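Local coordinates for protein beta-galactosidase (Streptococcus pneumoniae, PDB 4CU9) that hydrolyses beta-galactosides and carries this calcium-binding module, which probably recognises carbohydrate, at residues Thr78-Lys83 / Met179-Ser185; Leu98-Val104 / Asn131-Tyr137. One frame throughout, in Å; residues are numbered along the deposited sequence.

Interaction 1: residues Thr78-Lys83 / Met179-Ser185; sequences TVAQAK and MTFLAPS
Ala80 and Gln81 both stand opposite Leu182, a classic beta bulge. Ala80 N reaches Leu182 O at 2.9 Å and Gln81 N reaches the same oxygen at 3.2 Å, so one carbonyl is gripped by two donors; a psi of 2° at Ala80 marks the kink in the strand. Leu182 N returns a bond to Gln81 O. Beyond the bulge come the non-hydrogen-bonded pair Ala82-Phe181 and the hydrogen-bonded pair Lys83-Thr180.

Phe181 carries the apolar side of the contact. Its CB meets Val79 CG1 at 4.1 Å. With CG anti to the carbonyl carbon (chi1 -60°), the ring continues past Ala82, whose CB comes obliquely to CD1 at 3.9 Å and still lies 4.2 Å from CE1; the ring then runs on into the core against Trp163. A water lies over one ring face, toward the rim, and donates to both Lys83 O (2.9 Å) and Thr180 O (2.8 Å), tying the two backbones together beside the aromatic group. On the other side of the sheet, Lys83 CE passes Leu182 CD1 at 3.9 Å, while NZ makes a salt bridge with Glu148 OE2 and a hydrogen bond with Asn150 OD1.

Strand 149-158 flanks 78-83 on the edge away from 179-182, through backbone bonds from Val79, Ala80 and Ala82. Phe68 of strand 61-70 and Met161 of strand 160-166 pack on Phe181.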
ATOM      1  N   THR A  78      15.958   6.723   3.096  1.00 14.83           N
ATOM      2  CA  THR A  78      16.542   5.387   3.166  1.00 14.23           C
ATOM      3  C   THR A  78      15.708   4.518   4.113  1.00 13.47           C
ATOM      4  O   THR A  78      15.521   4.847   5.285  1.00 13.15           O
ATOM      5  CB  THR A  78      18.016   5.406   3.624  1.00 15.74           C
ATOM      6  OG1 THR A  78      18.802   6.170   2.711  1.00 16.73           O
ATOM      7  CG2 THR A  78      18.587   4.018   3.690  1.00 15.19           C
ATOM      8  N   VAL A  79      15.238   3.386   3.614  1.00 13.20           N
ATOM      9  CA  VAL A  79      14.389   2.476   4.414  1.00 13.06           C
ATOM     10  C   VAL A  79      14.905   1.042   4.402  1.00 12.29           C
ATOM     11  O   VAL A  79      15.511   0.606   3.457  1.00 13.61           O
ATOM     12  CB  VAL A  79      12.905   2.529   3.981  1.00 13.10           C
ATOM     13  CG1 VAL A  79      12.343   3.921   4.265  1.00 14.01           C
ATOM     14  CG2 VAL A  79      12.732   2.217   2.502  1.00 13.25           C
ATOM     15  N   ALA A  80      14.697   0.326   5.492  1.00 12.84           N
ATOM     16  CA  ALA A  80      15.160  -1.057   5.615  1.00 12.58           C
ATOM     17  C   ALA A  80      14.197  -1.907   6.441  1.00 12.49           C
ATOM     18  O   ALA A  80      14.477  -3.073   6.750  1.00 11.77           O
ATOM     19  CB  ALA A  80      16.569  -1.096   6.232  1.00 13.85           C
ATOM     20  N   GLN A  81      13.103  -1.314   6.882  1.00 11.66           N
ATOM     21  CA  GLN A  81      12.141  -2.039   7.697  1.00 12.80           C
ATOM     22  C   GLN A  81      10.738  -1.576   7.297  1.00 12.49           C
ATOM     23  O   GLN A  81      10.558  -0.466   6.772  1.00 10.84           O
ATOM     24  CB  GLN A  81      12.380  -1.777   9.183  1.00 14.68           C
ATOM     25  CG  GLN A  81      13.822  -2.052   9.658  1.00 17.71           C
ATOM     26  CD  GLN A  81      13.977  -1.790  11.139  1.00 19.90           C
ATOM     27  OE1 GLN A  81      14.527  -0.765  11.561  1.00 24.29           O
ATOM     28  NE2 GLN A  81      13.484  -2.700  11.927  1.00 22.77           N
ATOM     29  N   ALA A  82       9.764  -2.429   7.552  1.00 12.11           N
ATOM     30  CA  ALA A  82       8.374  -2.116   7.254  1.00 12.09           C
ATOM     31  C   ALA A  82       7.485  -2.803   8.249  1.00 12.14           C
ATOM     32  O   ALA A  82       7.855  -3.806   8.864  1.00 13.10           O
ATOM     33  CB  ALA A  82       8.006  -2.535   5.844  1.00 12.22           C
ATOM     34  N   LYS A  83       6.293  -2.250   8.401  1.00 11.35           N
ATOM     35  CA  LYS A  83       5.239  -2.859   9.204  1.00 12.20           C
ATOM     36  C   LYS A  83       3.977  -2.943   8.387  1.00 11.65           C
ATOM     37  O   LYS A  83       3.647  -2.012   7.628  1.00 11.81           O
ATOM     38  CB  LYS A  83       4.939  -2.048  10.446  1.00 13.29           C
ATOM     39  CG  LYS A  83       6.075  -2.140  11.444  1.00 15.09           C
ATOM     40  CD  LYS A  83       5.912  -1.123  12.538  1.00 17.24           C
ATOM     41  CE  LYS A  83       7.115  -1.110  13.457  1.00 18.91           C
ATOM     42  NZ  LYS A  83       6.972  -2.148  14.504  1.00 21.58           N
ATOM     43  N   MET A 179       0.235   0.646   7.154  1.00 10.98           N
ATOM     44  CA  MET A 179       1.412   0.277   6.374  1.00 11.50           C
ATOM     45  C   MET A 179       2.448   1.338   6.679  1.00 11.50           C
ATOM     46  O   MET A 179       2.163   2.522   6.513  1.00 11.61           O
ATOM     47  CB  MET A 179       1.072   0.278   4.893  1.00 11.68           C
ATOM     48  CG  MET A 179       2.248   0.139   3.972  1.00 12.61           C
ATOM     49  SD  MET A 179       1.822   0.240   2.242  1.00 12.86           S
ATOM     50  CE  MET A 179       0.673  -1.079   1.969  1.00 12.43           C
ATOM     51  N   THR A 180       3.640   0.917   7.083  1.00 11.34           N
ATOM     52  CA  THR A 180       4.715   1.828   7.475  1.00 11.61           C
ATOM     53  C   THR A 180       6.042   1.348   6.890  1.00 11.14           C
ATOM     54  O   THR A 180       6.294   0.113   6.784  1.00 11.31           O
ATOM     55  CB  THR A 180       4.847   1.866   9.017  1.00 12.43           C
ATOM     56  OG1 THR A 180       3.557   1.941   9.620  1.00 14.54           O
ATOM     57  CG2 THR A 180       5.621   3.056   9.460  1.00 13.92           C
ATOM     58  N   PHE A 181       6.884   2.314   6.527  1.00 10.86           N
ATOM     59  CA  PHE A 181       8.257   2.054   6.124  1.00 11.13           C
ATOM     60  C   PHE A 181       9.173   2.805   7.068  1.00 12.15           C
ATOM     61  O   PHE A 181       8.859   3.937   7.439  1.00 13.05           O
ATOM     62  CB  PHE A 181       8.482   2.472   4.679  1.00 10.77           C
ATOM     63  CG  PHE A 181       7.583   1.739   3.732  1.00 10.89           C
ATOM     64  CD1 PHE A 181       7.885   0.445   3.336  1.00 11.23           C
ATOM     65  CD2 PHE A 181       6.373   2.298   3.337  1.00 10.83           C
ATOM     66  CE1 PHE A 181       7.027  -0.248   2.492  1.00 10.69           C
ATOM     67  CE2 PHE A 181       5.505   1.602   2.503  1.00 11.10           C
ATOM     68  CZ  PHE A 181       5.828   0.318   2.107  1.00 10.99           C
ATOM     69  N   LEU A 182      10.308   2.209   7.433  1.00 11.60           N
ATOM     70  CA  LEU A 182      11.157   2.819   8.455  1.00 13.48           C
ATOM     71  C   LEU A 182      12.638   2.729   8.121  1.00 13.26           C
ATOM     72  O   LEU A 182      13.042   1.858   7.388  1.00 12.57           O
ATOM     73  CB  LEU A 182      10.913   2.159   9.801  1.00 15.35           C
ATOM     74  CG  LEU A 182       9.501   2.253  10.399  1.00 17.26           C
ATOM     75  CD1 LEU A 182       9.459   1.483  11.702  1.00 18.82           C
ATOM     76  CD2 LEU A 182       9.044   3.691  10.637  1.00 18.51           C
ATOM     77  N   ALA A 183      13.414   3.626   8.729  1.00 13.97           N
ATOM     78  CA  ALA A 183      14.852   3.768   8.536  1.00 15.62           C
ATOM     79  C   ALA A 183      15.561   2.535   9.041  1.00 16.55           C
ATOM     80  O   ALA A 183      15.017   1.821   9.864  1.00 15.84           O
ATOM     81  CB  ALA A 183      15.391   5.008   9.275  1.00 16.42           C
ATOM     82  N   PRO A 184      16.778   2.281   8.545  1.00 18.48           N
ATOM     83  CA  PRO A 184      17.564   1.178   9.101  1.00 21.25           C
ATOM     84  C   PRO A 184      17.810   1.272  10.601  1.00 24.16           C
ATOM     85  O   PRO A 184      17.820   2.376  11.170  1.00 20.16           O
ATOM     86  CB  PRO A 184      18.920   1.286   8.366  1.00 21.43           C
ATOM     87  CG  PRO A 184      18.666   2.152   7.177  1.00 20.70           C
ATOM     88  CD  PRO A 184      17.489   3.015   7.493  1.00 20.05           C
ATOM     89  N   SER A 185      18.020   0.104  11.222  1.00 30.19           N
ATOM     90  CA  SER A 185      18.768   0.023  12.474  1.00 38.22           C
ATOM     91  C   SER A 185      20.229   0.414  12.134  1.00 41.56           C
ATOM     92  O   SER A 185      20.770  -0.133  11.179  1.00 45.37           O
ATOM     93  CB  SER A 185      18.709  -1.399  13.055  1.00 36.81           C
ATOM     94  OG  SER A 185      17.376  -1.718  13.426  1.00 38.31           O
TER
HETATM   95  O   HOH W   1       4.942  -1.614   5.042  1.00 10.88           O

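Interaction 2: residues Leu98-Val104 / Asn131-Tyr137; sequences LVLERYV and NWEAVPY
In the beta-sandwich of this galactose-binding-like module, strands 97-103 and 132-139 run antiparallel, and Tyr103 turns a ring edge onto the face of Trp132 near one end of the pair. The two segments are strongly twisted against each other, yet the ladder holds: Arg102 and Glu133 form a hydrogen-bonded pair, bonded N to O in both directions, and beyond them Val104 N donates almost straight to Asn131 O at 2.8 Å.

The aromatic pair is T-shaped, with centroids 5.2 Å apart and planes at 68°. Tyr103 CB adds a CH-pi contact over the six-membered ring of Trp132, 4.1 Å from its centroid. The indole NE1 is bonded to Phe126 O, which limits rotation of the ring. Glu101 crosses the tryptophan at about a right angle, bringing OE1 to 3.5 Å from Trp132 CB; OE1 and OE2 form salt bridges with Arg162 NE and Arg164 NE, and Arg162 also makes a cation-pi contact with Trp132.

Arg102 and Val135 share the opposite face of the strand pair with Leu100. The arginine chain extends past Val135 CG2, and NE donates to a water, which in turn donates to Ala134 O. Leu100 CD2 packs on Val135 CG1 at 3.7 Å. At the far end, Tyr137 CG sits between the backbone N and the carbonyl carbon (chi1 69°), which sets the ring edge toward Leu98, and its OH donates to Leu98 O at 2.9 Å from 47° above the carbonyl plane.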
ATOM      1  N   LEU A  98       2.558 -11.284  -1.767  1.00 12.92           N
ATOM      2  CA  LEU A  98       3.005  -9.982  -1.224  1.00 13.42           C
ATOM      3  C   LEU A  98       4.402  -9.747  -1.806  1.00 12.48           C
ATOM      4  O   LEU A  98       5.324 -10.534  -1.532  1.00 13.07           O
ATOM      5  CB  LEU A  98       3.053 -10.108   0.340  1.00 14.22           C
ATOM      6  CG  LEU A  98       3.416  -8.941   1.230  1.00 15.55           C
ATOM      7  CD1 LEU A  98       2.393  -7.808   1.161  1.00 15.77           C
ATOM      8  CD2 LEU A  98       3.580  -9.336   2.679  1.00 16.71           C
ATOM      9  N   VAL A  99       4.569  -8.727  -2.647  1.00 11.32           N
ATOM     10  CA  VAL A  99       5.889  -8.351  -3.188  1.00 10.62           C
ATOM     11  C   VAL A  99       6.196  -6.926  -2.752  1.00 10.17           C
ATOM     12  O   VAL A  99       5.334  -5.999  -2.923  1.00  9.50           O
ATOM     13  CB  VAL A  99       5.921  -8.387  -4.730  1.00 11.40           C
ATOM     14  CG1 VAL A  99       7.260  -7.918  -5.258  1.00 11.90           C
ATOM     15  CG2 VAL A  99       5.567  -9.782  -5.229  1.00 12.67           C
ATOM     16  N   LEU A 100       7.371  -6.728  -2.173  1.00  9.57           N
ATOM     17  CA  LEU A 100       7.832  -5.375  -1.823  1.00  9.88           C
ATOM     18  C   LEU A 100       8.525  -4.756  -3.022  1.00  9.75           C
ATOM     19  O   LEU A 100       9.427  -5.343  -3.601  1.00 11.36           O
ATOM     20  CB  LEU A 100       8.805  -5.403  -0.636  1.00  9.94           C
ATOM     21  CG  LEU A 100       9.403  -4.076  -0.148  1.00  9.98           C
ATOM     22  CD1 LEU A 100       8.318  -3.132   0.358  1.00 10.23           C
ATOM     23  CD2 LEU A 100      10.403  -4.336   0.968  1.00 10.07           C
ATOM     24  N   GLU A 101       8.197  -3.513  -3.326  1.00  9.78           N
ATOM     25  CA  GLU A 101       8.831  -2.799  -4.403  1.00 10.09           C
ATOM     26  C   GLU A 101       9.189  -1.373  -4.068  1.00 10.24           C
ATOM     27  O   GLU A 101       8.495  -0.665  -3.322  1.00 10.33           O
ATOM     28  CB  GLU A 101       7.940  -2.794  -5.654  1.00 10.74           C
ATOM     29  CG  GLU A 101       7.649  -4.178  -6.188  1.00 11.04           C
ATOM     30  CD  GLU A 101       6.697  -4.208  -7.369  1.00 12.42           C
ATOM     31  OE1 GLU A 101       5.748  -3.392  -7.401  1.00 12.32           O
ATOM     32  OE2 GLU A 101       6.919  -5.068  -8.267  1.00 14.89           O
ATOM     33  N   ARG A 102      10.291  -0.933  -4.668  1.00 10.68           N
ATOM     34  CA  ARG A 102      10.737   0.447  -4.539  1.00 10.74           C
ATOM     35  C   ARG A 102      10.561   1.165  -5.868  1.00 10.33           C
ATOM     36  O   ARG A 102      10.741   0.580  -6.925  1.00 10.31           O
ATOM     37  CB  ARG A 102      12.201   0.507  -4.076  1.00 11.79           C
ATOM     38  CG  ARG A 102      13.198  -0.100  -5.042  1.00 12.49           C
ATOM     39  CD  ARG A 102      14.601  -0.102  -4.435  1.00 14.49           C
ATOM     40  NE  ARG A 102      15.589  -0.798  -5.262  1.00 15.52           N
ATOM     41  CZ  ARG A 102      16.353  -0.223  -6.183  1.00 16.48           C
ATOM     42  NH1 ARG A 102      16.256   1.065  -6.435  1.00 17.99           N
ATOM     43  NH2 ARG A 102      17.237  -0.952  -6.850  1.00 18.77           N
ATOM     44  N   TYR A 103      10.210   2.447  -5.814  1.00  9.78           N
ATOM     45  CA  TYR A 103       9.980   3.205  -7.021  1.00  9.49           C
ATOM     46  C   TYR A 103      11.319   3.515  -7.698  1.00  9.93           C
ATOM     47  O   TYR A 103      12.234   3.980  -7.051  1.00  9.86           O
ATOM     48  CB  TYR A 103       9.194   4.473  -6.720  1.00  9.65           C
ATOM     49  CG  TYR A 103       8.865   5.268  -7.946  1.00 10.05           C
ATOM     50  CD1 TYR A 103       7.925   4.794  -8.862  1.00 10.16           C
ATOM     51  CD2 TYR A 103       9.506   6.489  -8.212  1.00  9.98           C
ATOM     52  CE1 TYR A 103       7.639   5.520 -10.001  1.00  9.95           C
ATOM     53  CE2 TYR A 103       9.227   7.205  -9.365  1.00 10.06           C
ATOM     54  CZ  TYR A 103       8.285   6.715 -10.242  1.00 10.24           C
ATOM     55  OH  TYR A 103       7.961   7.419 -11.388  1.00  9.98           O
ATOM     56  N   VAL A 104      11.409   3.243  -8.992  1.00  9.90           N
ATOM     57  CA  VAL A 104      12.621   3.521  -9.767  1.00 11.43           C
ATOM     58  C   VAL A 104      12.273   4.268 -11.059  1.00 12.20           C
ATOM     59  O   VAL A 104      13.099   4.330 -11.978  1.00 11.95           O
ATOM     60  CB  VAL A 104      13.365   2.228 -10.139  1.00 11.96           C
ATOM     61  CG1 VAL A 104      13.941   1.508  -8.913  1.00 12.74           C
ATOM     62  CG2 VAL A 104      12.454   1.282 -10.927  1.00 12.00           C
ATOM     63  N   ASN A 131       8.420   0.745 -13.614  1.00 11.73           N
ATOM     64  CA  ASN A 131       8.895   1.791 -12.690  1.00 11.15           C
ATOM     65  C   ASN A 131       8.987   1.329 -11.238  1.00 10.49           C
ATOM     66  O   ASN A 131       9.198   2.155 -10.330  1.00  9.77           O
ATOM     67  CB  ASN A 131       7.983   3.001 -12.796  1.00 10.33           C
ATOM     68  CG  ASN A 131       8.155   3.751 -14.110  1.00 11.01           C
ATOM     69  OD1 ASN A 131       9.194   3.648 -14.743  1.00 10.15           O
ATOM     70  ND2 ASN A 131       7.120   4.505 -14.528  1.00 10.75           N
ATOM     71  N   TRP A 132       8.897   0.013 -11.026  1.00 10.48           N
ATOM     72  CA  TRP A 132       8.911  -0.559  -9.683  1.00 10.49           C
ATOM     73  C   TRP A 132       9.897  -1.744  -9.719  1.00 12.43           C
ATOM     74  O   TRP A 132       9.819  -2.593 -10.619  1.00 13.01           O
ATOM     75  CB  TRP A 132       7.528  -1.022  -9.268  1.00 10.07           C
ATOM     76  CG  TRP A 132       6.539   0.126  -9.145  1.00  9.76           C
ATOM     77  CD1 TRP A 132       5.650   0.518 -10.071  1.00 10.31           C
ATOM     78  CD2 TRP A 132       6.375   1.000  -8.039  1.00  9.72           C
ATOM     79  NE1 TRP A 132       4.902   1.591  -9.626  1.00  9.60           N
ATOM     80  CE2 TRP A 132       5.352   1.930  -8.380  1.00  9.59           C
ATOM     81  CE3 TRP A 132       6.988   1.106  -6.788  1.00  9.87           C
ATOM     82  CZ2 TRP A 132       4.939   2.903  -7.508  1.00  9.41           C
ATOM     83  CZ3 TRP A 132       6.584   2.079  -5.944  1.00  9.40           C
ATOM     84  CH2 TRP A 132       5.579   2.970  -6.289  1.00  9.34           C
ATOM     85  N   GLU A 133      10.765  -1.781  -8.725  1.00 12.57           N
ATOM     86  CA  GLU A 133      11.776  -2.849  -8.574  1.00 14.00           C
ATOM     87  C   GLU A 133      11.523  -3.640  -7.286  1.00 13.32           C
ATOM     88  O   GLU A 133      11.436  -3.060  -6.191  1.00 11.92           O
ATOM     89  CB  GLU A 133      13.168  -2.207  -8.577  1.00 16.37           C
ATOM     90  CG  GLU A 133      14.338  -3.154  -8.324  1.00 20.79           C
ATOM     91  CD  GLU A 133      14.797  -3.915  -9.533  1.00 25.93           C
ATOM     92  OE1 GLU A 133      14.050  -3.978 -10.547  1.00 31.57           O
ATOM     93  OE2 GLU A 133      15.930  -4.461  -9.469  1.00 33.38           O
ATOM     94  N   ALA A 134      11.461  -4.969  -7.427  1.00 12.78           N
ATOM     95  CA  ALA A 134      11.263  -5.874  -6.306  1.00 13.47           C
ATOM     96  C   ALA A 134      12.400  -5.811  -5.287  1.00 13.21           C
ATOM     97  O   ALA A 134      13.596  -5.700  -5.646  1.00 13.31           O
ATOM     98  CB  ALA A 134      11.083  -7.321  -6.782  1.00 13.56           C
ATOM     99  N   VAL A 135      12.018  -5.905  -4.023  1.00 12.74           N
ATOM    100  CA  VAL A 135      12.973  -5.854  -2.911  1.00 12.75           C
ATOM    101  C   VAL A 135      12.794  -7.149  -2.100  1.00 13.54           C
ATOM    102  O   VAL A 135      11.713  -7.401  -1.572  1.00 12.21           O
ATOM    103  CB  VAL A 135      12.773  -4.573  -2.071  1.00 12.03           C
ATOM    104  CG1 VAL A 135      13.619  -4.577  -0.805  1.00 12.39           C
ATOM    105  CG2 VAL A 135      13.074  -3.322  -2.900  1.00 12.41           C
ATOM    106  N   PRO A 136      13.846  -8.009  -2.028  1.00 14.07           N
ATOM    107  CA  PRO A 136      13.666  -9.206  -1.206  1.00 13.98           C
ATOM    108  C   PRO A 136      13.533  -8.830   0.268  1.00 13.70           C
ATOM    109  O   PRO A 136      14.146  -7.872   0.724  1.00 14.50           O
ATOM    110  CB  PRO A 136      14.962 -10.033  -1.469  1.00 14.44           C
ATOM    111  CG  PRO A 136      15.606  -9.418  -2.649  1.00 15.09           C
ATOM    112  CD  PRO A 136      15.193  -7.973  -2.648  1.00 14.55           C
ATOM    113  N   TYR A 137      12.725  -9.560   1.023  1.00 13.63           N
ATOM    114  CA  TYR A 137      12.444  -9.170   2.401  1.00 12.99           C
ATOM    115  C   TYR A 137      12.273 -10.422   3.282  1.00 14.51           C
ATOM    116  O   TYR A 137      12.099 -11.553   2.762  1.00 13.98           O
ATOM    117  CB  TYR A 137      11.180  -8.239   2.429  1.00 13.07           C
ATOM    118  CG  TYR A 137       9.895  -8.941   2.097  1.00 12.77           C
ATOM    119  CD1 TYR A 137       9.166  -9.576   3.071  1.00 13.35           C
ATOM    120  CD2 TYR A 137       9.436  -9.021   0.792  1.00 13.44           C
ATOM    121  CE1 TYR A 137       7.997 -10.246   2.776  1.00 13.72           C
ATOM    122  CE2 TYR A 137       8.280  -9.698   0.475  1.00 13.72           C
ATOM    123  CZ  TYR A 137       7.565 -10.310   1.471  1.00 13.75           C
ATOM    124  OH  TYR A 137       6.413 -10.977   1.159  1.00 15.17           O
TER
HETATM  125  O   HOH W   2       9.491  -8.584  -2.607  1.00 14.57           O
HETATM  126  O   HOH W   3      15.884  -3.704  -5.028  1.00 24.38           O

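In the fold
Interaction 2 is nested within the chain loop that interaction 1 closes, and the two centres lie about 13 Å apart. They touch directly where Phe181 CE1 packs on Leu100 CD1 at 3.8 Å. Shared neighbours extend this core: Phe153 of strand 149-158 touches Val79 and Ala82 of interaction 1 and Leu100 and Val135 of interaction 2, while the Trp163 ring meets those of Phe181 and Tyr137. Interaction 1 adjoins the calcium site in sequence: ligands Ile177 and Glu178 immediately precede Met179, and the Thr180 side chain is about 8 Å from the ion. The Trp132 side chain of interaction 2 lies about 4 Å from a bound 1,2-ethanediol, probably from the crystallisation liquor.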